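Local coordinates for protein N-acetyl-beta-D glucosaminidase (PDB 4ZM6) that probably hydrolyses beta-N-acetylglucosaminides with its glycoside hydrolase family 3 part and acetylates glucosamine from acetyl coenzyme A with its GCN5-related acetyltransferase part, at residues A[764-773]-A[792-803]; A[812-820]-A[840-848]. All blocks are in the same frame, centred on the assembly; numbering follows the deposited sequence.

Both contacts belong to the C-terminal N-acetyltransferase region, away from the bound acetyl coenzyme A, and their centres lie about 11 Å apart. Contact 1 joins two central strands of the sheet, chiefly through a ladder of backbone hydrogen bonds. Contact 2 packs helix 811-825, which follows strand 794-802 in the chain, against the helix end and turn at 840-848, mostly through apolar side chains and one side-chain hydrogen bond. Both are largely buried, with an exposed fringe at His-773, Glu-792 and Arg-793 in contact 1 and at Arg-844 in contact 2. Met-797 connects them: from its strand it packs against Asn-820 and Tyr-847, while Leu-767 reaches the helix at Ile-815.

Contact 1: A[764-773]-A[792-803]; sequences IASLILNTTH and ERSGGMACVGVA
Leu-767 and Val-800 run alongside each other, their side chains leaning in one direction, in an antiparallel strand pair of a GNAT-type sheet. Leu-767 CB meets Val-800 CG2 at 3.8 Å, and the strand directions differ by 166°. The register slips by one between Ser-766/Gly-801 and Ile-768/Ala-798. This is a beta bulge, consistent with the one common in the fourth strand of GNAT folds, and Cys-799 takes a positive phi of 42° within it. There Ile-768 CD1 packs 3.8 Å from Cys-799 CB, and a water donates to Cys-799 O (2.9 Å) while also bonding Ser-766 OG. Tyr-739 OH bonds the same two oxygens, so the bulged carbonyl has two partners. Beyond the bulge the ladder resumes with Ile-768 N to Ala-798 O at 2.9 Å. Met-797 and Leu-769 form a non-hydrogen-bonded pair on the sheet face where Met-797 packs on helix 811-825; Ser-766, on the other face, packs on helix 721-731. Thr-772 N bonds Ser-794 O at 2.8 Å. At the exposed margin, a bend at chi2 of Glu-792 helps bring its carboxylate to the imidazole edge: His-773 NE2 donates to Glu-792 OE1 at 2.9 Å; OE1 lies close to the ring plane, whereas NE2 stands 46° out of the carboxylate plane.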
loop_
_atom_site.group_PDB
_atom_site.type_symbol
_atom_site.label_atom_id
_atom_site.label_comp_id
_atom_site.label_asym_id
_atom_site.label_seq_id
_atom_site.Cartn_x
_atom_site.Cartn_y
_atom_site.Cartn_z
ATOM N N ILE A 764 9.289 -46.844 16.480
ATOM C CA ILE A 764 8.887 -47.565 15.266
ATOM C C ILE A 764 7.521 -47.136 14.722
ATOM O O ILE A 764 7.132 -47.545 13.633
ATOM C CB ILE A 764 8.895 -49.099 15.487
ATOM C CG1 ILE A 764 7.899 -49.514 16.577
ATOM C CG2 ILE A 764 10.306 -49.575 15.821
ATOM C CD1 ILE A 764 8.022 -50.962 17.003
ATOM N N ALA A 765 6.798 -46.320 15.479
ATOM C CA ALA A 765 5.512 -45.803 15.048
ATOM C C ALA A 765 5.169 -44.614 15.929
ATOM O O ALA A 765 5.834 -44.382 16.946
ATOM C CB ALA A 765 4.436 -46.874 15.154
ATOM N N SER A 766 4.145 -43.856 15.544
ATOM C CA SER A 766 3.705 -42.727 16.352
ATOM C C SER A 766 2.334 -42.241 15.933
ATOM O O SER A 766 1.892 -42.522 14.826
ATOM C CB SER A 766 4.703 -41.568 16.245
ATOM O OG SER A 766 4.339 -40.678 15.209
ATOM N N LEU A 767 1.668 -41.511 16.827
ATOM C CA LEU A 767 0.453 -40.772 16.479
ATOM C C LEU A 767 0.206 -39.637 17.453
ATOM O O LEU A 767 0.848 -39.560 18.496
ATOM C CB LEU A 767 -0.768 -41.696 16.409
ATOM C CG LEU A 767 -1.245 -42.365 17.701
ATOM C CD1 LEU A 767 -1.975 -41.394 18.617
ATOM C CD2 LEU A 767 -2.152 -43.541 17.371
ATOM N N ILE A 768 -0.742 -38.770 17.100
ATOM C CA ILE A 768 -1.066 -37.577 17.877
ATOM C C ILE A 768 -2.472 -37.680 18.432
ATOM O O ILE A 768 -3.441 -37.639 17.678
ATOM C CB ILE A 768 -0.988 -36.297 17.013
ATOM C CG1 ILE A 768 0.455 -36.031 16.581
ATOM C CG2 ILE A 768 -1.519 -35.090 17.783
ATOM C CD1 ILE A 768 0.569 -35.010 15.470
ATOM N N LEU A 769 -2.574 -37.800 19.754
ATOM C CA LEU A 769 -3.861 -37.761 20.438
ATOM C C LEU A 769 -4.344 -36.330 20.586
ATOM O O LEU A 769 -3.580 -35.371 20.430
ATOM C CB LEU A 769 -3.764 -38.370 21.839
ATOM C CG LEU A 769 -3.572 -39.876 21.976
ATOM C CD1 LEU A 769 -3.315 -40.230 23.433
ATOM C CD2 LEU A 769 -4.789 -40.618 21.452
ATOM N N ASN A 770 -5.629 -36.208 20.891
ATOM C CA ASN A 770 -6.202 -34.962 21.360
ATOM C C ASN A 770 -7.421 -35.287 22.211
ATOM O O ASN A 770 -8.095 -36.293 21.971
ATOM C CB ASN A 770 -6.578 -34.057 20.182
ATOM C CG ASN A 770 -7.870 -34.476 19.508
ATOM O OD1 ASN A 770 -7.850 -35.161 18.491
ATOM N ND2 ASN A 770 -9.002 -34.073 20.080
ATOM N N THR A 771 -7.696 -34.447 23.203
ATOM C CA THR A 771 -8.862 -34.632 24.053
ATOM C C THR A 771 -9.359 -33.286 24.561
ATOM O O THR A 771 -8.585 -32.488 25.088
ATOM C CB THR A 771 -8.548 -35.527 25.266
ATOM O OG1 THR A 771 -8.053 -36.798 24.823
ATOM C CG2 THR A 771 -9.793 -35.743 26.114
ATOM N N THR A 772 -10.657 -33.054 24.408
ATOM C CA THR A 772 -11.287 -31.843 24.895
ATOM C C THR A 772 -11.025 -31.627 26.390
ATOM O O THR A 772 -11.227 -32.529 27.197
ATOM C CB THR A 772 -12.803 -31.906 24.648
ATOM O OG1 THR A 772 -13.046 -32.238 23.277
ATOM C CG2 THR A 772 -13.479 -30.577 24.992
ATOM N N HIS A 773 -10.561 -30.427 26.729
ATOM C CA HIS A 773 -10.189 -30.015 28.101
ATOM C C HIS A 773 -8.901 -30.626 28.666
ATOM O O HIS A 773 -8.578 -30.398 29.830
ATOM C CB HIS A 773 -11.343 -30.229 29.081
ATOM C CG HIS A 773 -12.603 -29.534 28.679
ATOM N ND1 HIS A 773 -12.617 -28.240 28.203
ATOM C CD2 HIS A 773 -13.892 -29.946 28.692
ATOM C CE1 HIS A 773 -13.860 -27.889 27.929
ATOM N NE2 HIS A 773 -14.653 -28.907 28.219
ATOM N N GLU A 792 -18.640 -32.857 25.082
ATOM C CA GLU A 792 -17.561 -32.423 25.955
ATOM C C GLU A 792 -16.584 -33.577 26.141
ATOM O O GLU A 792 -15.371 -33.393 26.095
ATOM C CB GLU A 792 -18.121 -32.028 27.319
ATOM C CG GLU A 792 -18.975 -30.775 27.299
ATOM C CD GLU A 792 -18.137 -29.522 27.375
ATOM O OE1 GLU A 792 -17.472 -29.325 28.414
ATOM O OE2 GLU A 792 -18.139 -28.739 26.400
ATOM N N ARG A 793 -17.138 -34.767 26.369
ATOM C CA ARG A 793 -16.346 -35.975 26.562
ATOM C C ARG A 793 -15.952 -36.512 25.190
ATOM O O ARG A 793 -16.545 -37.463 24.673
ATOM C CB ARG A 793 -17.128 -37.012 27.386
ATOM C CG ARG A 793 -17.506 -36.554 28.796
ATOM C CD ARG A 793 -16.383 -36.733 29.822
ATOM N NE ARG A 793 -15.093 -36.163 29.398
ATOM C CZ ARG A 793 -14.638 -34.940 29.689
ATOM N NH1 ARG A 793 -15.347 -34.090 30.431
ATOM N NH2 ARG A 793 -13.449 -34.560 29.226
ATOM N N SER A 794 -14.931 -35.883 24.618
ATOM C CA SER A 794 -14.562 -36.100 23.233
ATOM C C SER A 794 -13.069 -35.929 23.002
ATOM O O SER A 794 -12.390 -35.187 23.719
ATOM C CB SER A 794 -15.312 -35.102 22.355
ATOM O OG SER A 794 -15.027 -33.773 22.753
ATOM N N GLY A 795 -12.572 -36.607 21.973
ATOM C CA GLY A 795 -11.160 -36.543 21.604
ATOM C C GLY A 795 -10.936 -37.168 20.242
ATOM O O GLY A 795 -11.880 -37.341 19.482
ATOM N N GLY A 796 -9.693 -37.510 19.931
ATOM C CA GLY A 796 -9.383 -38.129 18.654
ATOM C C GLY A 796 -7.901 -38.346 18.452
ATOM O O GLY A 796 -7.108 -38.191 19.381
ATOM N N MET A 797 -7.527 -38.698 17.227
ATOM C CA MET A 797 -6.128 -38.948 16.892
ATOM C C MET A 797 -5.812 -38.475 15.477
ATOM O O MET A 797 -6.718 -38.173 14.702
ATOM C CB MET A 797 -5.806 -40.440 17.033
ATOM C CG MET A 797 -6.418 -41.320 15.953
ATOM S SD MET A 797 -6.271 -43.074 16.320
ATOM C CE MET A 797 -7.533 -43.228 17.570
ATOM N N ALA A 798 -4.523 -38.436 15.150
ATOM C CA ALA A 798 -4.057 -37.946 13.852
ATOM C C ALA A 798 -2.606 -38.346 13.592
ATOM O O ALA A 798 -1.938 -38.902 14.459
ATOM C CB ALA A 798 -4.206 -36.431 13.777
ATOM N N CYS A 799 -2.133 -38.062 12.383
ATOM C CA CYS A 799 -0.756 -38.341 11.986
ATOM C C CYS A 799 -0.276 -39.704 12.489
ATOM O O CYS A 799 0.794 -39.835 13.085
ATOM C CB CYS A 799 0.149 -37.202 12.439
ATOM S SG CYS A 799 -0.447 -35.583 11.874
ATOM N N VAL A 800 -1.108 -40.709 12.223
ATOM C CA VAL A 800 -0.814 -42.105 12.513
ATOM C C VAL A 800 0.127 -42.625 11.437
ATOM O O VAL A 800 -0.115 -42.432 10.240
ATOM C CB VAL A 800 -2.096 -42.956 12.463
ATOM C CG1 VAL A 800 -1.775 -44.432 12.649
ATOM C CG2 VAL A 800 -3.105 -42.480 13.501
ATOM N N GLY A 801 1.198 -43.289 11.861
ATOM C CA GLY A 801 2.199 -43.792 10.931
ATOM C C GLY A 801 3.149 -44.795 11.555
ATOM O O GLY A 801 3.589 -44.634 12.695
ATOM N N VAL A 802 3.462 -45.835 10.789
ATOM C CA VAL A 802 4.443 -46.839 11.171
ATOM C C VAL A 802 5.660 -46.658 10.278
ATOM O O VAL A 802 5.535 -46.165 9.163
ATOM C CB VAL A 802 3.867 -48.246 10.963
ATOM C CG1 VAL A 802 4.814 -49.309 11.507
ATOM C CG2 VAL A 802 2.487 -48.343 11.605
ATOM N N ALA A 803 6.834 -47.046 10.765
ATOM C CA ALA A 803 8.063 -46.975 9.970
ATOM C C ALA A 803 7.964 -47.936 8.802
ATOM O O ALA A 803 7.264 -48.944 8.893
ATOM C CB ALA A 803 9.276 -47.319 10.821
HETATM O O HOH W 1 3.343 -40.775 12.178
#

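Contact 2: A[812-820]-A[840-848]; sequences GIGIVAHAN and DFYSRVGYK
Tyr-847 OH donates to Asn-820 OD1 at 2.6 Å and also bonds Ser-831 OG, so two side chains grip this buried hydroxyl. The bond ties helix 811-825 of the GNAT-type fold to the last strand. The two side chains reach for each other from their own segments, with OD1 at the ring edge and the amide and ring planes 66° apart. The preceding helix, about 839-843, ends in a Schellman motif: Gly-846 has positive phi, and Tyr-847 N bonds back to Tyr-842 O at 3.0 Å, which sets the course of the chain into the strand. Between these ends the packing is mostly apolar. Val-816 splits its branches, CG1 meeting Val-845 CG2 at 4.0 Å, with the two side chains crossing near a right angle, and CG2 touching the edge of the Phe-841 ring at CE1 (4.1 Å). With CG of Phe-841 anti to its own nitrogen (chi1 -179°), the ring extends toward the start of the 812-820 segment, and CZ comes 3.7 Å from Gly-812 C, again edge-on. Ile-813 is wedged between this ring and Arg-844: its CG1 is 3.5 Å from Phe-841 CE2, and its CG2 sits 3.8 Å above one face of the Arg-844 guanidinium, off-centre, nearer its periphery.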
loop_
_atom_site.group_PDB
_atom_site.type_symbol
_atom_site.label_atom_id
_atom_site.label_comp_id
_atom_site.label_asym_id
_atom_site.label_seq_id
_atom_site.Cartn_x
_atom_site.Cartn_y
_atom_site.Cartn_z
ATOM N N GLY A 812 0.373 -50.601 13.338
ATOM C CA GLY A 812 -0.534 -49.503 13.026
ATOM C C GLY A 812 -1.900 -49.665 13.663
ATOM O O GLY A 812 -2.440 -48.724 14.236
ATOM N N ILE A 813 -2.449 -50.871 13.584
ATOM C CA ILE A 813 -3.780 -51.140 14.137
ATOM C C ILE A 813 -3.665 -51.211 15.658
ATOM O O ILE A 813 -4.596 -50.839 16.380
ATOM C CB ILE A 813 -4.417 -52.447 13.596
ATOM C CG1 ILE A 813 -4.135 -52.630 12.095
ATOM C CG2 ILE A 813 -5.923 -52.440 13.846
ATOM C CD1 ILE A 813 -3.032 -53.619 11.757
ATOM N N GLY A 814 -2.519 -51.698 16.130
ATOM C CA GLY A 814 -2.210 -51.730 17.549
ATOM C C GLY A 814 -2.189 -50.356 18.178
ATOM O O GLY A 814 -2.938 -50.084 19.122
ATOM N N ILE A 815 -1.336 -49.485 17.646
ATOM C CA ILE A 815 -1.186 -48.131 18.177
ATOM C C ILE A 815 -2.482 -47.325 18.103
ATOM O O ILE A 815 -2.752 -46.509 18.984
ATOM C CB ILE A 815 -0.042 -47.365 17.485
ATOM C CG1 ILE A 815 0.322 -46.120 18.290
ATOM C CG2 ILE A 815 -0.410 -47.000 16.055
ATOM C CD1 ILE A 815 1.603 -45.463 17.832
ATOM N N VAL A 816 -3.285 -47.555 17.072
ATOM C CA VAL A 816 -4.596 -46.913 16.988
ATOM C C VAL A 816 -5.512 -47.474 18.069
ATOM O O VAL A 816 -6.221 -46.728 18.735
ATOM C CB VAL A 816 -5.233 -47.078 15.586
ATOM C CG1 VAL A 816 -6.713 -46.734 15.598
ATOM C CG2 VAL A 816 -4.513 -46.195 14.582
ATOM N N ALA A 817 -5.493 -48.792 18.243
ATOM C CA ALA A 817 -6.334 -49.444 19.247
ATOM C C ALA A 817 -5.938 -48.976 20.642
ATOM O O ALA A 817 -6.790 -48.763 21.509
ATOM C CB ALA A 817 -6.230 -50.959 19.134
ATOM N N HIS A 818 -4.638 -48.802 20.842
ATOM C CA HIS A 818 -4.124 -48.259 22.086
ATOM C C HIS A 818 -4.604 -46.826 22.288
ATOM O O HIS A 818 -5.034 -46.462 23.379
ATOM C CB HIS A 818 -2.602 -48.301 22.094
ATOM C CG HIS A 818 -2.010 -48.060 23.443
ATOM N ND1 HIS A 818 -1.421 -46.864 23.797
ATOM C CD2 HIS A 818 -1.931 -48.858 24.534
ATOM C CE1 HIS A 818 -0.994 -46.940 25.044
ATOM N NE2 HIS A 818 -1.292 -48.139 25.514
ATOM N N ALA A 819 -4.539 -46.023 21.227
ATOM C CA ALA A 819 -5.045 -44.650 21.259
ATOM C C ALA A 819 -6.512 -44.592 21.682
ATOM O O ALA A 819 -6.910 -43.696 22.427
ATOM C CB ALA A 819 -4.862 -43.984 19.903
ATOM N N ASN A 820 -7.311 -45.546 21.211
ATOM C CA ASN A 820 -8.701 -45.650 21.651
ATOM C C ASN A 820 -8.816 -45.955 23.145
ATOM O O ASN A 820 -9.683 -45.397 23.827
ATOM C CB ASN A 820 -9.457 -46.706 20.837
ATOM C CG ASN A 820 -10.006 -46.159 19.535
ATOM O OD1 ASN A 820 -9.575 -45.112 19.055
ATOM N ND2 ASN A 820 -10.972 -46.862 18.961
ATOM N N ASP A 840 -11.836 -49.164 5.830
ATOM C CA ASP A 840 -11.856 -50.542 6.329
ATOM C C ASP A 840 -10.856 -50.759 7.467
ATOM O O ASP A 840 -11.067 -51.613 8.327
ATOM C CB ASP A 840 -11.599 -51.537 5.189
ATOM C CG ASP A 840 -12.791 -51.668 4.250
ATOM O OD1 ASP A 840 -13.939 -51.501 4.717
ATOM O OD2 ASP A 840 -12.580 -51.939 3.047
ATOM N N PHE A 841 -9.777 -49.981 7.461
ATOM C CA PHE A 841 -8.787 -50.004 8.534
ATOM C C PHE A 841 -9.392 -49.536 9.856
ATOM O O PHE A 841 -9.266 -50.210 10.878
ATOM C CB PHE A 841 -7.616 -49.102 8.156
ATOM C CG PHE A 841 -6.519 -49.066 9.173
ATOM C CD1 PHE A 841 -6.570 -48.176 10.236
ATOM C CD2 PHE A 841 -5.422 -49.901 9.052
ATOM C CE1 PHE A 841 -5.552 -48.129 11.168
ATOM C CE2 PHE A 841 -4.397 -49.858 9.977
ATOM C CZ PHE A 841 -4.463 -48.971 11.039
ATOM N N TYR A 842 -10.038 -48.373 9.828
ATOM C CA TYR A 842 -10.634 -47.790 11.028
ATOM C C TYR A 842 -11.996 -48.405 11.371
ATOM O O TYR A 842 -12.526 -48.170 12.460
ATOM C CB TYR A 842 -10.761 -46.269 10.882
ATOM C CG TYR A 842 -9.435 -45.539 10.848
ATOM C CD1 TYR A 842 -8.717 -45.309 12.015
ATOM C CD2 TYR A 842 -8.900 -45.070 9.648
ATOM C CE1 TYR A 842 -7.503 -44.639 11.990
ATOM C CE2 TYR A 842 -7.687 -44.398 9.615
ATOM C CZ TYR A 842 -6.995 -44.187 10.789
ATOM O OH TYR A 842 -5.795 -43.522 10.767
ATOM N N SER A 843 -12.565 -49.177 10.444
ATOM C CA SER A 843 -13.763 -49.979 10.730
ATOM C C SER A 843 -13.460 -51.084 11.740
ATOM O O SER A 843 -14.328 -51.466 12.520
ATOM C CB SER A 843 -14.324 -50.606 9.450
ATOM O OG SER A 843 -14.927 -49.631 8.615
ATOM N N ARG A 844 -12.219 -51.575 11.722
ATOM C CA ARG A 844 -11.771 -52.645 12.621
ATOM C C ARG A 844 -11.618 -52.217 14.089
ATOM O O ARG A 844 -11.304 -53.051 14.942
ATOM C CB ARG A 844 -10.437 -53.216 12.128
ATOM C CG ARG A 844 -10.503 -53.878 10.759
ATOM C CD ARG A 844 -9.135 -53.909 10.096
ATOM N NE ARG A 844 -8.157 -54.649 10.893
ATOM C CZ ARG A 844 -6.847 -54.691 10.650
ATOM N NH1 ARG A 844 -6.316 -54.031 9.622
ATOM N NH2 ARG A 844 -6.055 -55.398 11.446
ATOM N N VAL A 845 -11.815 -50.930 14.378
ATOM C CA VAL A 845 -11.789 -50.427 15.750
ATOM C C VAL A 845 -12.975 -49.492 16.034
ATOM O O VAL A 845 -12.876 -48.581 16.856
ATOM C CB VAL A 845 -10.442 -49.730 16.064
ATOM C CG1 VAL A 845 -9.304 -50.739 16.050
ATOM C CG2 VAL A 845 -10.157 -48.610 15.074
ATOM N N GLY A 846 -14.092 -49.720 15.344
ATOM C CA GLY A 846 -15.364 -49.065 15.668
ATOM C C GLY A 846 -15.648 -47.694 15.075
ATOM O O GLY A 846 -16.618 -47.046 15.478
ATOM N N TYR A 847 -14.828 -47.240 14.124
ATOM C CA TYR A 847 -15.059 -45.937 13.474
ATOM C C TYR A 847 -15.903 -46.073 12.207
ATOM O O TYR A 847 -15.531 -46.793 11.281
ATOM C CB TYR A 847 -13.741 -45.238 13.129
ATOM C CG TYR A 847 -12.978 -44.724 14.325
ATOM C CD1 TYR A 847 -13.392 -43.582 14.999
ATOM C CD2 TYR A 847 -11.837 -45.376 14.773
ATOM C CE1 TYR A 847 -12.694 -43.109 16.094
ATOM C CE2 TYR A 847 -11.128 -44.914 15.866
ATOM C CZ TYR A 847 -11.557 -43.784 16.525
ATOM O OH TYR A 847 -10.846 -43.339 17.615
ATOM N N LYS A 848 -17.042 -45.384 12.183
ATOM C CA LYS A 848 -17.844 -45.240 10.969
ATOM C C LYS A 848 -17.733 -43.794 10.487
ATOM O O LYS A 848 -17.379 -42.907 11.268
ATOM C CB LYS A 848 -19.296 -45.655 11.220
ATOM C CG LYS A 848 -20.153 -44.674 12.007
ATOM C CD LYS A 848 -21.430 -45.363 12.477
ATOM C CE LYS A 848 -22.649 -44.455 12.422
ATOM N NZ LYS A 848 -22.637 -43.436 13.503
#